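Ribosomal-protein-alanine acetyltransferase (Escherichia coli O157:H7, PDB 5ISV) probably transfers the acetyl group of acetyl-CoA to the N-terminal alanine of ribosomal protein bS18. Local coordinates at residues A[103-108]-A[129-134]. Numbering follows the deposited sequence.
Sequences EVRASN and YYPTTD
Arg-105 and Tyr-130 make the tight half of this contact, with the arginine crossing obliquely over one face of the ring. The arginine chain runs extended from CG to NE; CG packs 3.5 Å from Tyr-130 CD2, and the guanidinium, tilted 25° from the ring, passes over Tyr-130 CB. A long side chain, aliphatic along its stem and charged at its tip, suits this place, covering the ring and still reaching the carbonyl of Pro-131. Pro-131 O lies in the guanidinium plane and accepts from Arg-105 NH1 at 2.8 Å and Arg-105 NH2 at 3.0 Å, both bonds bent; the proline, with no N-H to donate, sets its ring CD 4.0 Å from Arg-105 NH2. Glu-137, in a salt bridge with NH1, further fixes the group. Within the mixed sheet of this GNAT fold, strand 136-145 runs between strands 99-105 and 121-129, and a classic beta bulge sets Tyr-129 and Tyr-130 across from Glu-137. The two rings meet edge to face, probably helped by the bulge: Tyr-129 CD2 stands 3.6 Å above the centre of Tyr-130, opposite the arginine. Packing loosens toward Glu-103, the predicted proton acceptor. Its OE1 stays 4.0 Å from Tyr-129 CE2, and a water bridges the two, donating to OE1 at 2.6 Å and lying 2.7 Å from Tyr-129 OH. A salt bridge from Arg-126 to OE2 would tend to stabilise the ionised carboxylate.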
loop_
_atom_site.group_PDB
_atom_site.type_symbol
_atom_site.label_atom_id
_atom_site.label_comp_id
_atom_site.label_asym_id
_atom_site.label_seq_id
_atom_site.Cartn_x
_atom_site.Cartn_y
_atom_site.Cartn_z
ATOM N N GLU A 103 3.018 3.763 -6.159
ATOM C CA GLU A 103 3.318 5.077 -6.683
ATOM C C GLU A 103 3.392 6.044 -5.495
ATOM O O GLU A 103 2.556 5.944 -4.571
ATOM C CB GLU A 103 2.169 5.494 -7.596
ATOM C CG GLU A 103 2.567 6.070 -8.893
ATOM C CD GLU A 103 1.431 6.124 -9.900
ATOM O OE1 GLU A 103 0.263 6.236 -9.503
ATOM O OE2 GLU A 103 1.719 6.058 -11.102
ATOM N N VAL A 104 4.374 6.927 -5.487
ATOM C CA VAL A 104 4.556 7.852 -4.380
ATOM C C VAL A 104 4.926 9.227 -4.903
ATOM O O VAL A 104 5.718 9.365 -5.834
ATOM C CB VAL A 104 5.605 7.287 -3.358
ATOM C CG1 VAL A 104 6.920 6.957 -4.010
ATOM C CG2 VAL A 104 5.845 8.231 -2.185
ATOM N N ARG A 105 4.335 10.268 -4.346
ATOM C CA ARG A 105 4.730 11.645 -4.607
ATOM C C ARG A 105 6.208 11.853 -4.358
ATOM O O ARG A 105 6.719 11.469 -3.299
ATOM C CB ARG A 105 3.893 12.590 -3.739
ATOM C CG ARG A 105 2.497 12.730 -4.260
ATOM C CD ARG A 105 1.519 13.266 -3.241
ATOM N NE ARG A 105 0.216 13.530 -3.810
ATOM C CZ ARG A 105 -0.140 14.658 -4.426
ATOM N NH1 ARG A 105 0.717 15.664 -4.561
ATOM N NH2 ARG A 105 -1.367 14.774 -4.925
ATOM N N ALA A 106 6.911 12.478 -5.296
ATOM C CA ALA A 106 8.367 12.640 -5.191
ATOM C C ALA A 106 8.827 13.413 -3.940
ATOM O O ALA A 106 9.952 13.242 -3.484
ATOM C CB ALA A 106 8.884 13.324 -6.432
ATOM N N SER A 107 7.962 14.287 -3.417
ATOM C CA SER A 107 8.333 15.097 -2.252
ATOM C C SER A 107 8.302 14.304 -0.952
ATOM O O SER A 107 8.790 14.809 0.063
ATOM C CB SER A 107 7.408 16.288 -2.102
ATOM O OG SER A 107 6.061 15.873 -1.978
ATOM N N ASN A 108 7.749 13.092 -0.958
ATOM C CA ASN A 108 7.688 12.288 0.261
ATOM C C ASN A 108 8.977 11.487 0.412
ATOM O O ASN A 108 9.001 10.253 0.292
ATOM C CB ASN A 108 6.447 11.398 0.295
ATOM C CG ASN A 108 6.132 10.886 1.682
ATOM O OD1 ASN A 108 7.010 10.803 2.574
ATOM N ND2 ASN A 108 4.876 10.560 1.889
ATOM N N TYR A 129 2.947 14.216 -12.573
ATOM C CA TYR A 129 1.779 13.348 -12.500
ATOM C C TYR A 129 0.723 13.814 -11.501
ATOM O O TYR A 129 -0.473 13.622 -11.698
ATOM C CB TYR A 129 2.183 11.895 -12.217
ATOM C CG TYR A 129 1.021 10.953 -12.256
ATOM C CD1 TYR A 129 0.498 10.576 -13.515
ATOM C CD2 TYR A 129 0.373 10.520 -11.097
ATOM C CE1 TYR A 129 -0.568 9.731 -13.617
ATOM C CE2 TYR A 129 -0.723 9.677 -11.189
ATOM C CZ TYR A 129 -1.211 9.298 -12.443
ATOM O OH TYR A 129 -2.264 8.448 -12.489
ATOM N N TYR A 130 1.171 14.368 -10.381
ATOM C CA TYR A 130 0.288 14.706 -9.290
ATOM C C TYR A 130 0.092 16.185 -9.182
ATOM O O TYR A 130 1.057 16.935 -9.290
ATOM C CB TYR A 130 0.823 14.187 -7.927
ATOM C CG TYR A 130 0.693 12.689 -7.713
ATOM C CD1 TYR A 130 -0.559 12.101 -7.617
ATOM C CD2 TYR A 130 1.812 11.856 -7.621
ATOM C CE1 TYR A 130 -0.722 10.739 -7.445
ATOM C CE2 TYR A 130 1.646 10.465 -7.439
ATOM C CZ TYR A 130 0.370 9.921 -7.361
ATOM O OH TYR A 130 0.249 8.543 -7.195
ATOM N N PRO A 131 -1.132 16.616 -8.794
ATOM C CA PRO A 131 -1.298 18.023 -8.429
ATOM C C PRO A 131 -0.737 18.315 -7.049
ATOM O O PRO A 131 -0.743 17.456 -6.153
ATOM C CB PRO A 131 -2.822 18.203 -8.412
ATOM C CG PRO A 131 -3.305 16.879 -7.949
ATOM C CD PRO A 131 -2.390 15.863 -8.599
ATOM N N THR A 132 -0.218 19.513 -6.883
ATOM C CA THR A 132 0.054 20.046 -5.558
ATOM C C THR A 132 -0.767 21.301 -5.303
ATOM O O THR A 132 -1.524 21.794 -6.143
ATOM C CB THR A 132 1.568 20.357 -5.346
ATOM O OG1 THR A 132 1.959 21.461 -6.185
ATOM C CG2 THR A 132 2.445 19.135 -5.655
ATOM N N THR A 133 -0.614 21.807 -4.085
ATOM C CA THR A 133 -1.176 23.088 -3.701
ATOM C C THR A 133 -0.482 24.266 -4.371
ATOM O O THR A 133 -1.017 25.366 -4.302
ATOM C CB THR A 133 -1.102 23.310 -2.172
ATOM O OG1 THR A 133 0.263 23.271 -1.738
ATOM C CG2 THR A 133 -1.888 22.242 -1.460
ATOM N N ASP A 134 0.694 24.042 -4.972
ATOM C CA ASP A 134 1.474 25.081 -5.663
ATOM C C ASP A 134 1.436 24.948 -7.176
ATOM O O ASP A 134 1.404 25.958 -7.857
ATOM C CB ASP A 134 2.949 25.053 -5.195
ATOM C CG ASP A 134 3.223 25.989 -4.007
ATOM O OD1 ASP A 134 2.906 27.194 -4.121
ATOM O OD2 ASP A 134 3.781 25.532 -2.977
HETATM O O HOH W 1 -1.800 6.155 -11.072
#